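Local atomic coordinates of superoxide reductase (Giardia intestinalis, PDB entry 4D7P), a protein that probably reduces superoxide to hydrogen peroxide at a mononuclear iron centre. Residues K45-I56 against K91-H102. Residues are numbered along the deposited sequence; the frame is centred on the assembly and turned at random.
Sequences KHYIGTIRLFGI and KGLLAVAYCNLH. With FE (Fe (III) ion), chain B.
His46, Cys99 and His102 meet on one iron ion at the end of an antiparallel strand pair in the immunoglobulin-like β-sandwich of superoxide reductases, a clear case of a metal site built at the end of two neighbouring strands, where the chains leave the sheet. His46 NE2 binds iron at 2.1 Å, Cys99 SG at 2.4 Å and His102 ND1 at 2.3 Å; His19 and His40 supply further ligands. Cys99 SG lies at the edge of the His46 imidazole, while Leu101 CD1 covers one face of that ring in a CH-pi contact.

Asn100 forms the second shell. With chi1 at 68°, its amide lies over a face of the Tyr47 ring, planes only 8° apart, and both ends of the amide are used: Asn100 ND2 donates to Lys45 O at 2.9 Å, whereas OD1 takes the Tyr47 N-H from above its carbonyl plane. The backbone bond from Asn100 N to Tyr47 O adds a third tie, so the loop carrying His46 is fastened to the turn that follows Cys99.

Farther along, paired backbone bonds join Arg52 to Val96 and Phe54 to Leu94. Leu53, Ala95 and Ala97 face the other sheet, reaching strands 21-26 and 29-34. On the opposite face Phe54 points the CZ rim of its ring at the face of the Arg52 guanidinium, which is salt-bridged to Glu65, and a water spans Thr50 OG1 and Val96 O, donating to the latter at 2.8 Å.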
loop_
_atom_site.group_PDB
_atom_site.type_symbol
_atom_site.label_atom_id
_atom_site.label_comp_id
_atom_site.label_asym_id
_atom_site.label_seq_id
_atom_site.Cartn_x
_atom_site.Cartn_y
_atom_site.Cartn_z
ATOM N N LYS A 45 16.139 9.152 4.034
ATOM C CA LYS A 45 16.693 9.434 2.713
ATOM C C LYS A 45 17.206 8.173 2.008
ATOM O O LYS A 45 17.484 8.197 0.804
ATOM C CB LYS A 45 17.813 10.476 2.813
ATOM C CG LYS A 45 17.337 11.860 3.244
ATOM C CD LYS A 45 18.514 12.837 3.380
ATOM C CE LYS A 45 18.054 14.139 3.998
ATOM N NZ LYS A 45 16.965 14.787 3.204
ATOM N N HIS A 46 17.318 7.067 2.743
ATOM C CA HIS A 46 17.708 5.789 2.136
ATOM C C HIS A 46 16.941 4.644 2.785
ATOM O O HIS A 46 17.103 4.366 3.982
ATOM C CB HIS A 46 19.216 5.545 2.263
ATOM C CG HIS A 46 19.696 4.325 1.521
ATOM N ND1 HIS A 46 20.882 3.692 1.819
ATOM C CD2 HIS A 46 19.142 3.629 0.501
ATOM C CE1 HIS A 46 21.048 2.663 1.003
ATOM N NE2 HIS A 46 20.003 2.596 0.198
ATOM N N TYR A 47 16.104 3.980 1.998
ATOM C CA TYR A 47 15.186 3.002 2.560
ATOM C C TYR A 47 14.749 1.962 1.540
ATOM O O TYR A 47 14.732 2.226 0.339
ATOM C CB TYR A 47 13.958 3.716 3.127
ATOM C CG TYR A 47 13.242 4.634 2.130
ATOM C CD1 TYR A 47 12.224 4.145 1.327
ATOM C CD2 TYR A 47 13.577 5.981 2.012
ATOM C CE1 TYR A 47 11.559 4.960 0.432
ATOM C CE2 TYR A 47 12.903 6.824 1.099
ATOM C CZ TYR A 47 11.890 6.288 0.316
ATOM O OH TYR A 47 11.191 7.067 -0.592
ATOM N N ILE A 48 14.425 0.769 2.021
ATOM C CA ILE A 48 13.640 -0.149 1.222
ATOM C C ILE A 48 12.198 0.097 1.630
ATOM O O ILE A 48 11.810 -0.092 2.792
ATOM C CB ILE A 48 14.053 -1.615 1.418
ATOM C CG1 ILE A 48 15.336 -1.879 0.625
ATOM C CG2 ILE A 48 12.947 -2.561 0.945
ATOM C CD1 ILE A 48 16.001 -3.204 0.985
ATOM N N GLY A 49 11.426 0.586 0.669
ATOM C CA GLY A 49 10.087 1.060 0.931
ATOM C C GLY A 49 9.058 -0.040 0.858
ATOM O O GLY A 49 8.057 -0.010 1.589
ATOM N N THR A 50 9.277 -1.010 -0.028
ATOM C CA THR A 50 8.325 -2.113 -0.144
ATOM C C THR A 50 9.019 -3.441 -0.302
ATOM O O THR A 50 10.101 -3.528 -0.872
ATOM C CB THR A 50 7.345 -1.958 -1.355
ATOM O OG1 THR A 50 8.094 -1.905 -2.581
ATOM C CG2 THR A 50 6.455 -0.713 -1.216
ATOM N N ILE A 51 8.368 -4.478 0.202
ATOM C CA ILE A 51 8.787 -5.842 -0.022
ATOM C C ILE A 51 7.539 -6.528 -0.536
ATOM O O ILE A 51 6.533 -6.609 0.179
ATOM C CB ILE A 51 9.309 -6.512 1.254
ATOM C CG1 ILE A 51 10.614 -5.857 1.726
ATOM C CG2 ILE A 51 9.501 -7.995 1.033
ATOM C CD1 ILE A 51 11.018 -6.285 3.128
ATOM N N ARG A 52 7.566 -6.951 -1.794
ATOM C CA ARG A 52 6.421 -7.638 -2.379
ATOM C C ARG A 52 6.732 -9.096 -2.562
ATOM O O ARG A 52 7.873 -9.442 -2.863
ATOM C CB ARG A 52 6.044 -7.022 -3.727
ATOM C CG ARG A 52 5.507 -5.628 -3.613
ATOM C CD ARG A 52 5.822 -4.812 -4.836
ATOM N NE ARG A 52 4.777 -4.902 -5.844
ATOM C CZ ARG A 52 4.983 -4.640 -7.131
ATOM N NH1 ARG A 52 6.200 -4.294 -7.532
ATOM N NH2 ARG A 52 3.995 -4.738 -8.018
ATOM N N LEU A 53 5.713 -9.937 -2.395
ATOM C CA LEU A 53 5.833 -11.365 -2.643
ATOM C C LEU A 53 4.886 -11.778 -3.762
ATOM O O LEU A 53 3.691 -11.481 -3.721
ATOM C CB LEU A 53 5.536 -12.185 -1.373
ATOM C CG LEU A 53 5.781 -13.694 -1.516
ATOM C CD1 LEU A 53 7.253 -13.959 -1.819
ATOM C CD2 LEU A 53 5.342 -14.483 -0.272
ATOM N N PHE A 54 5.439 -12.448 -4.764
ATOM C CA PHE A 54 4.669 -12.963 -5.890
ATOM C C PHE A 54 4.678 -14.484 -5.886
ATOM O O PHE A 54 5.699 -15.099 -5.575
ATOM C CB PHE A 54 5.237 -12.473 -7.229
ATOM C CG PHE A 54 5.209 -10.986 -7.406
ATOM C CD1 PHE A 54 6.253 -10.198 -6.940
ATOM C CD2 PHE A 54 4.160 -10.378 -8.068
ATOM C CE1 PHE A 54 6.227 -8.829 -7.104
ATOM C CE2 PHE A 54 4.132 -8.999 -8.238
ATOM C CZ PHE A 54 5.162 -8.229 -7.752
ATOM N N GLY A 55 3.545 -15.087 -6.237
ATOM C CA GLY A 55 3.526 -16.497 -6.605
ATOM C C GLY A 55 3.416 -16.719 -8.110
ATOM O O GLY A 55 2.570 -16.121 -8.772
ATOM N N ILE A 56 4.266 -17.580 -8.663
ATOM C CA ILE A 56 4.146 -17.958 -10.068
ATOM C C ILE A 56 3.241 -19.184 -10.183
ATOM O O ILE A 56 3.565 -20.259 -9.664
ATOM C CB ILE A 56 5.493 -18.272 -10.702
ATOM C CG1 ILE A 56 6.528 -17.229 -10.289
ATOM C CG2 ILE A 56 5.361 -18.323 -12.208
ATOM C CD1 ILE A 56 6.142 -15.836 -10.617
ATOM N N LYS A 91 4.427 -22.749 -8.560
ATOM C CA LYS A 91 5.657 -23.478 -8.850
ATOM C C LYS A 91 6.885 -22.757 -8.299
ATOM O O LYS A 91 7.970 -23.335 -8.211
ATOM C CB LYS A 91 5.803 -23.704 -10.357
ATOM C CG LYS A 91 5.744 -22.460 -11.226
ATOM C CD LYS A 91 5.442 -22.856 -12.670
ATOM C CE LYS A 91 5.375 -21.653 -13.600
ATOM N NZ LYS A 91 4.809 -21.992 -14.942
ATOM N N GLY A 92 6.704 -21.496 -7.920
ATOM C CA GLY A 92 7.783 -20.716 -7.342
ATOM C C GLY A 92 7.286 -19.451 -6.661
ATOM O O GLY A 92 6.167 -19.003 -6.923
ATOM N N LEU A 93 8.117 -18.887 -5.786
ATOM C CA LEU A 93 7.850 -17.597 -5.144
ATOM C C LEU A 93 8.905 -16.577 -5.561
ATOM O O LEU A 93 10.099 -16.895 -5.652
ATOM C CB LEU A 93 7.850 -17.723 -3.617
ATOM C CG LEU A 93 6.914 -18.758 -3.020
ATOM C CD1 LEU A 93 7.080 -18.808 -1.500
ATOM C CD2 LEU A 93 5.495 -18.387 -3.409
ATOM N N LEU A 94 8.459 -15.353 -5.795
ATOM C CA LEU A 94 9.343 -14.270 -6.204
ATOM C C LEU A 94 9.200 -13.117 -5.227
ATOM O O LEU A 94 8.125 -12.531 -5.118
ATOM C CB LEU A 94 9.015 -13.800 -7.631
ATOM C CG LEU A 94 9.761 -12.553 -8.117
ATOM C CD1 LEU A 94 11.248 -12.850 -8.316
ATOM C CD2 LEU A 94 9.130 -11.974 -9.379
ATOM N N ALA A 95 10.272 -12.805 -4.504
ATOM C CA ALA A 95 10.264 -11.659 -3.598
ATOM C C ALA A 95 10.927 -10.486 -4.297
ATOM O O ALA A 95 11.913 -10.665 -5.012
ATOM C CB ALA A 95 10.989 -11.995 -2.275
ATOM N N VAL A 96 10.385 -9.287 -4.111
ATOM C CA VAL A 96 10.959 -8.104 -4.750
ATOM C C VAL A 96 11.045 -6.924 -3.784
ATOM O O VAL A 96 10.026 -6.452 -3.273
ATOM C CB VAL A 96 10.148 -7.669 -5.992
ATOM C CG1 VAL A 96 10.698 -6.380 -6.534
ATOM C CG2 VAL A 96 10.208 -8.750 -7.078
ATOM N N ALA A 97 12.267 -6.467 -3.523
ATOM C CA ALA A 97 12.492 -5.345 -2.618
ATOM C C ALA A 97 12.816 -4.093 -3.413
ATOM O O ALA A 97 13.584 -4.153 -4.368
ATOM C CB ALA A 97 13.618 -5.664 -1.637
ATOM N N TYR A 98 12.226 -2.967 -3.018
ATOM C CA TYR A 98 12.459 -1.687 -3.686
ATOM C C TYR A 98 13.193 -0.719 -2.767
ATOM O O TYR A 98 12.683 -0.354 -1.707
ATOM C CB TYR A 98 11.133 -1.044 -4.145
ATOM C CG TYR A 98 11.243 0.459 -4.342
ATOM C CD1 TYR A 98 11.976 0.987 -5.404
ATOM C CD2 TYR A 98 10.634 1.354 -3.457
ATOM C CE1 TYR A 98 12.109 2.361 -5.583
ATOM C CE2 TYR A 98 10.756 2.735 -3.635
ATOM C CZ TYR A 98 11.503 3.228 -4.702
ATOM O OH TYR A 98 11.647 4.591 -4.899
ATOM N N CYS A 99 14.382 -0.302 -3.180
ATOM C CA CYS A 99 15.137 0.710 -2.458
ATOM C C CYS A 99 15.094 2.007 -3.248
ATOM O O CYS A 99 15.276 1.998 -4.467
ATOM C CB CYS A 99 16.579 0.266 -2.245
ATOM S SG CYS A 99 17.690 1.606 -1.752
ATOM N N ASN A 100 14.853 3.123 -2.567
ATOM C CA ASN A 100 14.682 4.383 -3.287
ATOM C C ASN A 100 15.950 4.753 -4.039
ATOM O O ASN A 100 15.891 5.246 -5.159
ATOM C CB ASN A 100 14.277 5.515 -2.341
ATOM C CG ASN A 100 15.389 5.892 -1.374
ATOM O OD1 ASN A 100 15.984 5.027 -0.727
ATOM N ND2 ASN A 100 15.679 7.183 -1.278
ATOM N N LEU A 101 17.107 4.485 -3.447
ATOM C CA LEU A 101 18.350 4.885 -4.092
ATOM C C LEU A 101 18.792 3.859 -5.123
ATOM O O LEU A 101 19.372 4.217 -6.142
ATOM C CB LEU A 101 19.457 5.101 -3.056
ATOM C CG LEU A 101 19.266 6.295 -2.117
ATOM C CD1 LEU A 101 20.433 6.411 -1.148
ATOM C CD2 LEU A 101 19.083 7.592 -2.904
ATOM N N HIS A 102 18.497 2.585 -4.881
ATOM C CA HIS A 102 19.157 1.527 -5.643
ATOM C C HIS A 102 18.245 0.610 -6.437
ATOM O O HIS A 102 18.700 -0.396 -6.980
ATOM C CB HIS A 102 20.018 0.702 -4.694
ATOM C CG HIS A 102 21.083 1.510 -4.025
ATOM N ND1 HIS A 102 21.314 1.464 -2.670
ATOM C CD2 HIS A 102 21.960 2.415 -4.528
ATOM C CE1 HIS A 102 22.289 2.301 -2.362
ATOM N NE2 HIS A 102 22.699 2.889 -3.473
HETATM FE FE FE B . 19.807 0.862 -0.980
HETATM O O HOH W 1 10.345 5.839 -3.150
HETATM O O HOH W 2 8.900 -3.960 -4.031
#